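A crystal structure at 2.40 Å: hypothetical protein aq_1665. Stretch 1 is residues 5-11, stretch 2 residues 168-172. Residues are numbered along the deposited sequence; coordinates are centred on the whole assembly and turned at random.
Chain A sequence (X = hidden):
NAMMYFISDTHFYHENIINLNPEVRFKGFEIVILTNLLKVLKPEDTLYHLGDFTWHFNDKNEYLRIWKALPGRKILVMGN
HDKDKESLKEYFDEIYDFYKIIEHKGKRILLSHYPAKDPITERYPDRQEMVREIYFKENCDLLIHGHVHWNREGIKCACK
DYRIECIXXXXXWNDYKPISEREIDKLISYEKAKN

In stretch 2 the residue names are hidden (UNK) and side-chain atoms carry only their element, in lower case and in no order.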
# COMPACT_ATOMS: atom_id res chain seq x y z
N TYR A 5 -3.80 0.67 9.64
CA TYR A 5 -3.94 1.54 8.47
C TYR A 5 -3.22 0.93 7.29
O TYR A 5 -2.25 0.20 7.47
CB TYR A 5 -3.36 2.92 8.74
CG TYR A 5 -4.10 3.66 9.81
CD1 TYR A 5 -3.70 3.58 11.14
CD2 TYR A 5 -5.24 4.40 9.50
CE1 TYR A 5 -4.41 4.24 12.14
CE2 TYR A 5 -5.96 5.06 10.48
CZ TYR A 5 -5.55 4.97 11.80
OH TYR A 5 -6.25 5.63 12.78
N PHE A 6 -3.69 1.23 6.08
CA PHE A 6 -3.07 0.69 4.88
C PHE A 6 -2.93 1.78 3.84
O PHE A 6 -3.85 2.55 3.60
CB PHE A 6 -3.90 -0.45 4.32
CG PHE A 6 -4.33 -1.42 5.36
CD1 PHE A 6 -5.39 -1.11 6.21
CD2 PHE A 6 -3.63 -2.60 5.56
CE1 PHE A 6 -5.74 -1.96 7.25
CE2 PHE A 6 -3.97 -3.46 6.61
CZ PHE A 6 -5.03 -3.13 7.45
N ILE A 7 -1.76 1.80 3.22
CA ILE A 7 -1.43 2.80 2.22
C ILE A 7 -0.38 2.16 1.32
O ILE A 7 0.31 1.24 1.74
CB ILE A 7 -0.82 4.02 2.91
CG1 ILE A 7 -0.72 5.21 1.95
CG2 ILE A 7 0.54 3.63 3.52
CD1 ILE A 7 -0.46 6.55 2.67
N SER A 8 -0.27 2.64 0.09
CA SER A 8 0.73 2.09 -0.80
C SER A 8 0.99 2.97 -2.01
O SER A 8 0.22 3.89 -2.29
CB SER A 8 0.31 0.70 -1.28
OG SER A 8 -0.83 0.80 -2.10
N ASP A 9 2.07 2.68 -2.71
CA ASP A 9 2.46 3.42 -3.90
C ASP A 9 2.66 4.89 -3.60
O ASP A 9 2.18 5.75 -4.34
CB ASP A 9 1.40 3.26 -4.99
CG ASP A 9 1.10 1.82 -5.27
OD1 ASP A 9 0.21 1.25 -4.60
OD2 ASP A 9 1.76 1.23 -6.14
N THR A 10 3.38 5.17 -2.52
CA THR A 10 3.65 6.54 -2.12
C THR A 10 4.62 7.23 -3.08
O THR A 10 4.55 8.45 -3.28
CB THR A 10 4.18 6.57 -0.69
OG1 THR A 10 5.17 5.55 -0.53
CG2 THR A 10 3.06 6.32 0.29
N HIS A 11 5.52 6.44 -3.67
CA HIS A 11 6.50 6.96 -4.62
C HIS A 11 7.20 8.22 -4.12
O HIS A 11 7.37 9.19 -4.87
CB HIS A 11 5.83 7.27 -5.96
CG HIS A 11 5.62 6.08 -6.84
ND1 HIS A 11 4.59 5.19 -6.67
CD2 HIS A 11 6.33 5.62 -7.90
CE1 HIS A 11 4.66 4.24 -7.58
NE2 HIS A 11 5.71 4.48 -8.34
N UNK A 168 -8.16 -1.22 -3.02
CA UNK A 168 -6.91 -0.65 -3.47
C UNK A 168 -6.39 0.41 -2.50
O UNK A 168 -6.99 1.47 -2.38
c UNK A 168 -5.83 0.30 -5.55
o UNK A 168 -4.84 0.64 -4.92
n UNK A 168 -5.84 0.20 -6.88
c UNK A 168 -7.12 -0.02 -4.85
N UNK A 169 -5.28 0.12 -1.82
CA UNK A 169 -4.68 1.04 -0.86
C UNK A 169 -3.78 2.12 -1.46
O UNK A 169 -3.19 2.92 -0.73
c UNK A 169 -3.91 0.26 0.17
N UNK A 170 -3.67 2.15 -2.79
CA UNK A 170 -2.84 3.12 -3.50
C UNK A 170 -3.30 4.54 -3.19
O UNK A 170 -4.48 4.84 -3.28
c UNK A 170 -2.02 3.80 -5.81
n UNK A 170 -1.98 5.07 -5.44
o UNK A 170 -1.37 3.37 -6.77
c UNK A 170 -2.92 2.87 -5.01
N UNK A 171 -2.36 5.40 -2.83
CA UNK A 171 -2.68 6.79 -2.49
C UNK A 171 -3.52 7.50 -3.54
O UNK A 171 -4.45 8.21 -3.20
c UNK A 171 -1.40 7.62 -2.25
c UNK A 171 -0.46 7.49 -3.45
c UNK A 171 -0.70 7.16 -0.99
N UNK A 172 -3.19 7.29 -4.81
CA UNK A 172 -3.91 7.93 -5.90
C UNK A 172 -5.42 7.66 -5.93
O UNK A 172 -6.17 8.42 -6.54
c UNK A 172 -1.87 7.97 -7.45
o UNK A 172 -2.24 7.40 -9.73
c UNK A 172 -3.30 7.52 -7.25
c UNK A 172 -1.42 7.80 -8.89
o UNK A 172 -0.24 8.08 -9.18

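Position 168 carries four side-chain atoms beyond CA: two carbons, the second bonded to one oxygen and one nitrogen. None of them touches stretch 1; the closest approach is from the side-chain oxygen of position 168 to S8 OG, 4.9 Å, and the residue covers none of that stretch. A carboxamide one carbon removed from CA identifies asparagine, since an aspartate would end in two oxygens and a glutamine would need a third carbon. N168 has chi1 near -166° (t), and its OD1 accepts a hydrogen bond from the backbone N of position 170 at 2.9 Å, with an angle of 156° at the hydrogen. This hydrogen bond stays within stretch 2.

Position 169 has a single side-chain carbon. Its CA-to-CB bond points toward stretch 1, and CB lies 4.1 Å from F6 C and 4.2 Å from F6 CB, an apolar contact made close to the backbone. One carbon alone means alanine. The carbonyl of A169 also reaches across: its O is 3.4 Å from I7 CA, in a CA-H...O contact with an angle of 139° at the hydrogen, and 3.0 Å from S8 N.

Position 170 repeats the pattern of 168, with two carbons, the second carrying one oxygen and one nitrogen. The CA-to-CB bond runs sideways to stretch 1, and the amide comes near the carboxylate of D9. This is again asparagine. Element and count settle the identity, although the amide of N170, with chi1 near -177° (t), is probably turned over in the model, so its two terminal atoms cannot support an assignment of donor and acceptor. The backbone contact does not depend on the amide: N170 CA lies 3.4 Å from S8 O, with a CA-H...O angle of 152°.

Position 171 shows three side-chain carbons, the first carrying the other two. One of these two is 3.5 Å from I7 CG1 and 4.1 Å from T10 CG2, while the other lies 3.3 Å from D9 O. Branching at CB with no heteroatom means valine; a threonine would have an oxygen on one branch. In V171 these methyls are CG1 and CG2 respectively. Its backbone N donates a hydrogen bond to S8 O at 3.0 Å and 158°.

Position 172 has three carbons in an unbranched chain, the third bearing two oxygens. Its second carbon makes the nearest approach to stretch 1, 5.6 Å from D9 O, too far for contact. The residue is glutamate, and both carboxylate oxygens of E172 are hydrogen-bonded elsewhere in the structure.

The contact is centred on backbone pairing where the strand of residues 5-7 gives way to loop. S8 and N170 form a single beta bridge, their CA atoms 4.6 Å apart, and the V171 N to S8 O hydrogen bond fixes the alignment. S8 OG donates to D9 OD1 at 2.7 Å, a bond within stretch 1; of the two, D9 points its CA-to-CB bond toward stretch 2, S8 sideways. Around that polar centre, A169 packs against F6 and V171 against I7, and the two stretches together bury 317 Å².

Stretch 2 (168-172) NANVE
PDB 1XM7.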